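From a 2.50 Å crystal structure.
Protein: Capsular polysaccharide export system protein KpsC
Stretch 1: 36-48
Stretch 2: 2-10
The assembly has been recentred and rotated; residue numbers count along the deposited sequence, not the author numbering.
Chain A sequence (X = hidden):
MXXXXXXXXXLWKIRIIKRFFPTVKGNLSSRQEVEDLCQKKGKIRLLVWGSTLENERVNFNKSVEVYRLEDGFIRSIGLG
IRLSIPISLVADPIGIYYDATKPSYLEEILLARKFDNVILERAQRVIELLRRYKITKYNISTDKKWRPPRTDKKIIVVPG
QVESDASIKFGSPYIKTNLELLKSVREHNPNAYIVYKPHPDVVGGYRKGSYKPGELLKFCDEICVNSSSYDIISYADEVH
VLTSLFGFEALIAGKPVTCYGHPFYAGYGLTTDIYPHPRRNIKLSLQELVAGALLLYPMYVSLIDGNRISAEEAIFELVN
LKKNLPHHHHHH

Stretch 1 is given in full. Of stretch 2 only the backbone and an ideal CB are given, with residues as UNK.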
# COMPACT_ATOMS: atom_id res chain seq x y z
N ASP A 36 -25.65 19.43 -2.58
CA ASP A 36 -26.25 20.65 -2.04
C ASP A 36 -25.19 21.65 -1.60
O ASP A 36 -25.29 22.85 -1.89
CB ASP A 36 -27.18 20.32 -0.87
CG ASP A 36 -28.32 19.41 -1.27
OD1 ASP A 36 -28.78 19.50 -2.43
OD2 ASP A 36 -28.76 18.61 -0.42
N LEU A 37 -24.15 21.17 -0.91
CA LEU A 37 -23.12 22.06 -0.40
C LEU A 37 -22.27 22.64 -1.53
O LEU A 37 -21.78 23.77 -1.42
CB LEU A 37 -22.24 21.32 0.61
CG LEU A 37 -21.12 22.12 1.27
CD1 LEU A 37 -21.69 23.26 2.11
CD2 LEU A 37 -20.24 21.21 2.12
N CYS A 38 -22.08 21.88 -2.61
CA CYS A 38 -21.19 22.32 -3.68
C CYS A 38 -21.72 23.57 -4.38
O CYS A 38 -21.03 24.59 -4.46
CB CYS A 38 -20.98 21.19 -4.69
SG CYS A 38 -19.74 21.55 -5.95
N GLN A 39 -22.95 23.51 -4.89
CA GLN A 39 -23.53 24.68 -5.53
C GLN A 39 -23.80 25.81 -4.53
O GLN A 39 -24.06 26.94 -4.96
CB GLN A 39 -24.82 24.32 -6.26
CG GLN A 39 -26.07 24.32 -5.39
CD GLN A 39 -27.35 24.17 -6.21
OE1 GLN A 39 -27.38 23.45 -7.21
NE2 GLN A 39 -28.40 24.87 -5.79
N LYS A 40 -23.73 25.52 -3.23
CA LYS A 40 -23.91 26.55 -2.21
C LYS A 40 -22.64 27.35 -1.98
O LYS A 40 -22.70 28.52 -1.59
CB LYS A 40 -24.37 25.90 -0.91
CG LYS A 40 -24.91 26.87 0.14
CD LYS A 40 -25.26 26.13 1.41
CE LYS A 40 -26.20 24.96 1.13
NZ LYS A 40 -26.40 24.11 2.34
N LYS A 41 -21.47 26.74 -2.22
CA LYS A 41 -20.19 27.39 -2.02
C LYS A 41 -19.36 27.47 -3.30
O LYS A 41 -18.21 27.92 -3.25
CB LYS A 41 -19.38 26.68 -0.93
CG LYS A 41 -19.97 26.82 0.47
CD LYS A 41 -19.12 26.12 1.51
CE LYS A 41 -19.60 26.42 2.91
NZ LYS A 41 -19.47 27.86 3.24
N GLY A 42 -19.91 27.06 -4.43
CA GLY A 42 -19.16 27.07 -5.68
C GLY A 42 -18.26 25.87 -5.90
O GLY A 42 -18.25 25.31 -7.00
N LYS A 43 -17.51 25.47 -4.88
CA LYS A 43 -16.67 24.28 -4.94
C LYS A 43 -16.33 23.86 -3.52
O LYS A 43 -16.22 24.69 -2.62
CB LYS A 43 -15.39 24.53 -5.75
CG LYS A 43 -14.50 25.63 -5.18
CD LYS A 43 -13.19 25.72 -5.95
CE LYS A 43 -13.42 26.08 -7.41
NZ LYS A 43 -12.13 26.24 -8.15
N ILE A 44 -16.18 22.54 -3.33
CA ILE A 44 -15.87 21.97 -2.03
C ILE A 44 -14.72 20.98 -2.17
O ILE A 44 -14.47 20.43 -3.24
CB ILE A 44 -17.09 21.27 -1.38
CG1 ILE A 44 -17.48 20.03 -2.19
CG2 ILE A 44 -18.27 22.23 -1.26
CD1 ILE A 44 -18.54 19.19 -1.52
N ARG A 45 -14.03 20.77 -1.05
CA ARG A 45 -12.99 19.75 -0.94
C ARG A 45 -13.55 18.62 -0.08
O ARG A 45 -13.79 18.81 1.12
CB ARG A 45 -11.71 20.32 -0.34
CG ARG A 45 -10.97 21.29 -1.23
CD ARG A 45 -9.79 21.89 -0.49
NE ARG A 45 -8.78 22.44 -1.39
CZ ARG A 45 -8.72 23.72 -1.76
NH1 ARG A 45 -7.76 24.12 -2.59
NH2 ARG A 45 -9.61 24.59 -1.31
N LEU A 46 -13.75 17.45 -0.69
CA LEU A 46 -14.32 16.30 0.00
C LEU A 46 -13.22 15.30 0.34
O LEU A 46 -12.40 14.97 -0.52
CB LEU A 46 -15.40 15.64 -0.85
CG LEU A 46 -16.23 14.55 -0.16
CD1 LEU A 46 -17.02 15.15 0.99
CD2 LEU A 46 -17.15 13.86 -1.16
N LEU A 47 -13.21 14.84 1.59
CA LEU A 47 -12.31 13.78 2.03
C LEU A 47 -13.07 12.47 2.04
O LEU A 47 -14.03 12.31 2.81
CB LEU A 47 -11.73 14.09 3.41
CG LEU A 47 -10.81 15.32 3.48
CD1 LEU A 47 -10.33 15.56 4.91
CD2 LEU A 47 -9.64 15.15 2.54
N VAL A 48 -12.66 11.53 1.19
CA VAL A 48 -13.28 10.22 1.11
C VAL A 48 -12.22 9.18 1.44
O VAL A 48 -11.02 9.40 1.25
CB VAL A 48 -13.92 9.96 -0.27
CG1 VAL A 48 -12.88 9.54 -1.29
CG2 VAL A 48 -15.03 8.92 -0.17
N UNK A 2 -13.53 26.75 6.18
CA UNK A 2 -14.38 25.96 5.30
C UNK A 2 -13.56 25.35 4.17
O UNK A 2 -13.93 25.45 3.00
CB UNK A 2 -15.51 26.82 4.73
N UNK A 3 -12.45 24.71 4.53
CA UNK A 3 -11.52 24.20 3.53
C UNK A 3 -11.83 22.76 3.12
O UNK A 3 -11.94 22.47 1.92
CB UNK A 3 -10.09 24.29 4.06
N UNK A 4 -11.97 21.85 4.08
CA UNK A 4 -12.15 20.44 3.78
C UNK A 4 -13.40 19.89 4.45
O UNK A 4 -13.80 20.33 5.53
CB UNK A 4 -10.92 19.64 4.22
N UNK A 5 -14.00 18.90 3.80
CA UNK A 5 -15.15 18.17 4.32
C UNK A 5 -14.88 16.68 4.21
O UNK A 5 -14.18 16.23 3.30
CB UNK A 5 -16.43 18.55 3.57
N UNK A 6 -15.44 15.92 5.15
CA UNK A 6 -15.30 14.47 5.16
C UNK A 6 -16.58 13.81 4.68
O UNK A 6 -17.68 14.34 4.85
CB UNK A 6 -14.94 13.97 6.56
N UNK A 7 -16.43 12.63 4.09
CA UNK A 7 -17.55 11.88 3.53
C UNK A 7 -17.70 10.56 4.28
O UNK A 7 -16.89 9.64 4.10
CB UNK A 7 -17.35 11.63 2.03
N UNK A 8 -18.72 10.49 5.14
CA UNK A 8 -19.10 9.26 5.83
C UNK A 8 -17.94 8.71 6.66
O UNK A 8 -17.62 7.52 6.61
CB UNK A 8 -19.57 8.21 4.82
N UNK A 9 -17.32 9.59 7.44
CA UNK A 9 -16.28 9.21 8.38
C UNK A 9 -16.88 8.98 9.76
O UNK A 9 -17.83 9.66 10.16
CB UNK A 9 -15.19 10.28 8.44
N UNK A 10 -16.31 8.03 10.49
CA UNK A 10 -16.66 7.88 11.89
C UNK A 10 -16.03 9.00 12.72
O UNK A 10 -15.04 9.62 12.32
CB UNK A 10 -16.21 6.51 12.41

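Two parallel strands, 44-48 and 4-7, pair in register at Leu-46 with position 5 and Leu-47 with position 6. The N of position 5 donates to Arg-45 O (2.7 Å), Leu-47 N to the O of position 5 (2.4 Å, very short), and the N of position 7 to Leu-47 O (2.7 Å). These bonds leave most side chains open, but the N-H donors at 5 and 7 rule out proline; further preference comes from backbone angles and what lies around each CB.

Position 2 points its CB toward stretch 1, 4.4 Å from Lys-41 NZ. An acid would answer that charge, though a polar residue would also fit. It is Glu-2, whose OE1 forms a long salt bridge with Lys-41 NZ at 4.0 Å.

At position 3 the CB points sideways, 5.2 Å from Arg-45 CD. The nearby guanidinium favours an acid; Asn or Gln could serve. Asp-3 places OD1 3.8 Å from Arg-45 NH2, a long salt bridge in which the oxygen lies well out of the guanidinium plane, so charge alone acts.

Position 4 has its CB 4.2 Å from Leu-47 CD1, with the Arg-45 aliphatic chain nearby. A large apolar or aromatic residue suits. Phe-4 receives Arg-45 CD over its ring face, 3.7 Å from the centroid, while its CD2 meets Leu-47 CD2 at 3.6 Å.

Position 5 shares a sheet face with Leu-46; its CB lies 4.3 Å from Leu-46 CD1 and 4.9 Å from Leu-37 CD2. The space bordered by Leu-37, Lys-41 and Ile-44 could take a long aliphatic or an aromatic. Tyr-5, with chi1 m, brings its ring against Leu-37 of helix 36-41: Leu-37 CD2 sits over one face, 3.5 Å from the centroid and 9° off the normal, and Lys-41 CE approaches Tyr-5 OH at 3.3 Å.

Position 6 lies on the Leu-47 face, its CB 4.2 Å from Leu-47 O. Beta-branched residues such as Val, Ile or Thr suit a strand here. Thr-6 brings CG2 to 4.0 Å from Leu-47 CD1; OG1 is bonded elsewhere in the structure.

Position 7 directs its CB toward Leu-46 CD1 (3.7 Å) and Val-48 CG2 (4.2 Å), inviting an apolar or aromatic residue. Tyr-7 packs CD1 against Val-48 CG2 at 3.8 Å before its end leads away.

Position 8, at positive phi (58/48), has no nearby partner; Gly, Asn or a flexible polar chain would do. Lys-8 donates from NZ to Tyr-7 OH (3.1 Å).

At position 9 the CB points sideways, with nothing of stretch 1 within 5.5 Å; a large apolar or aromatic residue could still reach Leu-47 and Val-48. Phe-9 does, its CZ 3.7 Å from Leu-47 O.

Position 10 is out of reach, so stretch 1 does not discriminate; many residues, small or polar among them, would do. Ser-10 is at the N-cap, its side chain capping a backbone N just past the stretch.

Stretch 2 (2-10) EDFYTYKFS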
# COMPACT_ATOMS: atom_id res chain seq x y z
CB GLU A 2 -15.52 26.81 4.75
CG GLU A 2 -15.11 28.20 4.31
CD GLU A 2 -16.10 29.26 4.74
OE1 GLU A 2 -16.73 29.09 5.81
OE2 GLU A 2 -16.26 30.27 4.01
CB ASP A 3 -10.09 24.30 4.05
CG ASP A 3 -9.25 25.28 3.24
OD1 ASP A 3 -9.79 25.88 2.29
OD2 ASP A 3 -8.06 25.45 3.56
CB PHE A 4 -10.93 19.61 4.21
CG PHE A 4 -9.78 19.69 3.25
CD1 PHE A 4 -8.87 20.72 3.33
CD2 PHE A 4 -9.62 18.73 2.26
CE1 PHE A 4 -7.81 20.80 2.44
CE2 PHE A 4 -8.56 18.80 1.38
CZ PHE A 4 -7.66 19.83 1.47
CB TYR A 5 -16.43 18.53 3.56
CG TYR A 5 -16.87 19.96 3.76
CD1 TYR A 5 -17.71 20.32 4.80
CD2 TYR A 5 -16.43 20.96 2.90
CE1 TYR A 5 -18.10 21.62 4.99
CE2 TYR A 5 -16.82 22.28 3.08
CZ TYR A 5 -17.66 22.60 4.12
OH TYR A 5 -18.05 23.91 4.31
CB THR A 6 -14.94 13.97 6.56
OG1 THR A 6 -15.93 14.40 7.50
CG2 THR A 6 -13.57 14.50 6.99
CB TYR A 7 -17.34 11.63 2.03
CG TYR A 7 -18.52 11.00 1.33
CD1 TYR A 7 -18.52 9.65 1.00
CD2 TYR A 7 -19.64 11.75 1.01
CE1 TYR A 7 -19.59 9.07 0.36
CE2 TYR A 7 -20.72 11.18 0.37
CZ TYR A 7 -20.69 9.84 0.05
OH TYR A 7 -21.77 9.27 -0.59
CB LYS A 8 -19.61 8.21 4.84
CG LYS A 8 -20.87 8.62 4.10
CD LYS A 8 -21.28 7.58 3.06
CE LYS A 8 -22.55 7.99 2.34
NZ LYS A 8 -22.87 7.06 1.22
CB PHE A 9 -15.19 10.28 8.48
CG PHE A 9 -14.19 10.25 7.35
CD1 PHE A 9 -14.44 9.52 6.19
CD2 PHE A 9 -12.99 10.94 7.46
CE1 PHE A 9 -13.52 9.50 5.16
CE2 PHE A 9 -12.07 10.91 6.43
CZ PHE A 9 -12.33 10.19 5.28
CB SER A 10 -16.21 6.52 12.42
OG SER A 10 -14.80 6.38 12.37
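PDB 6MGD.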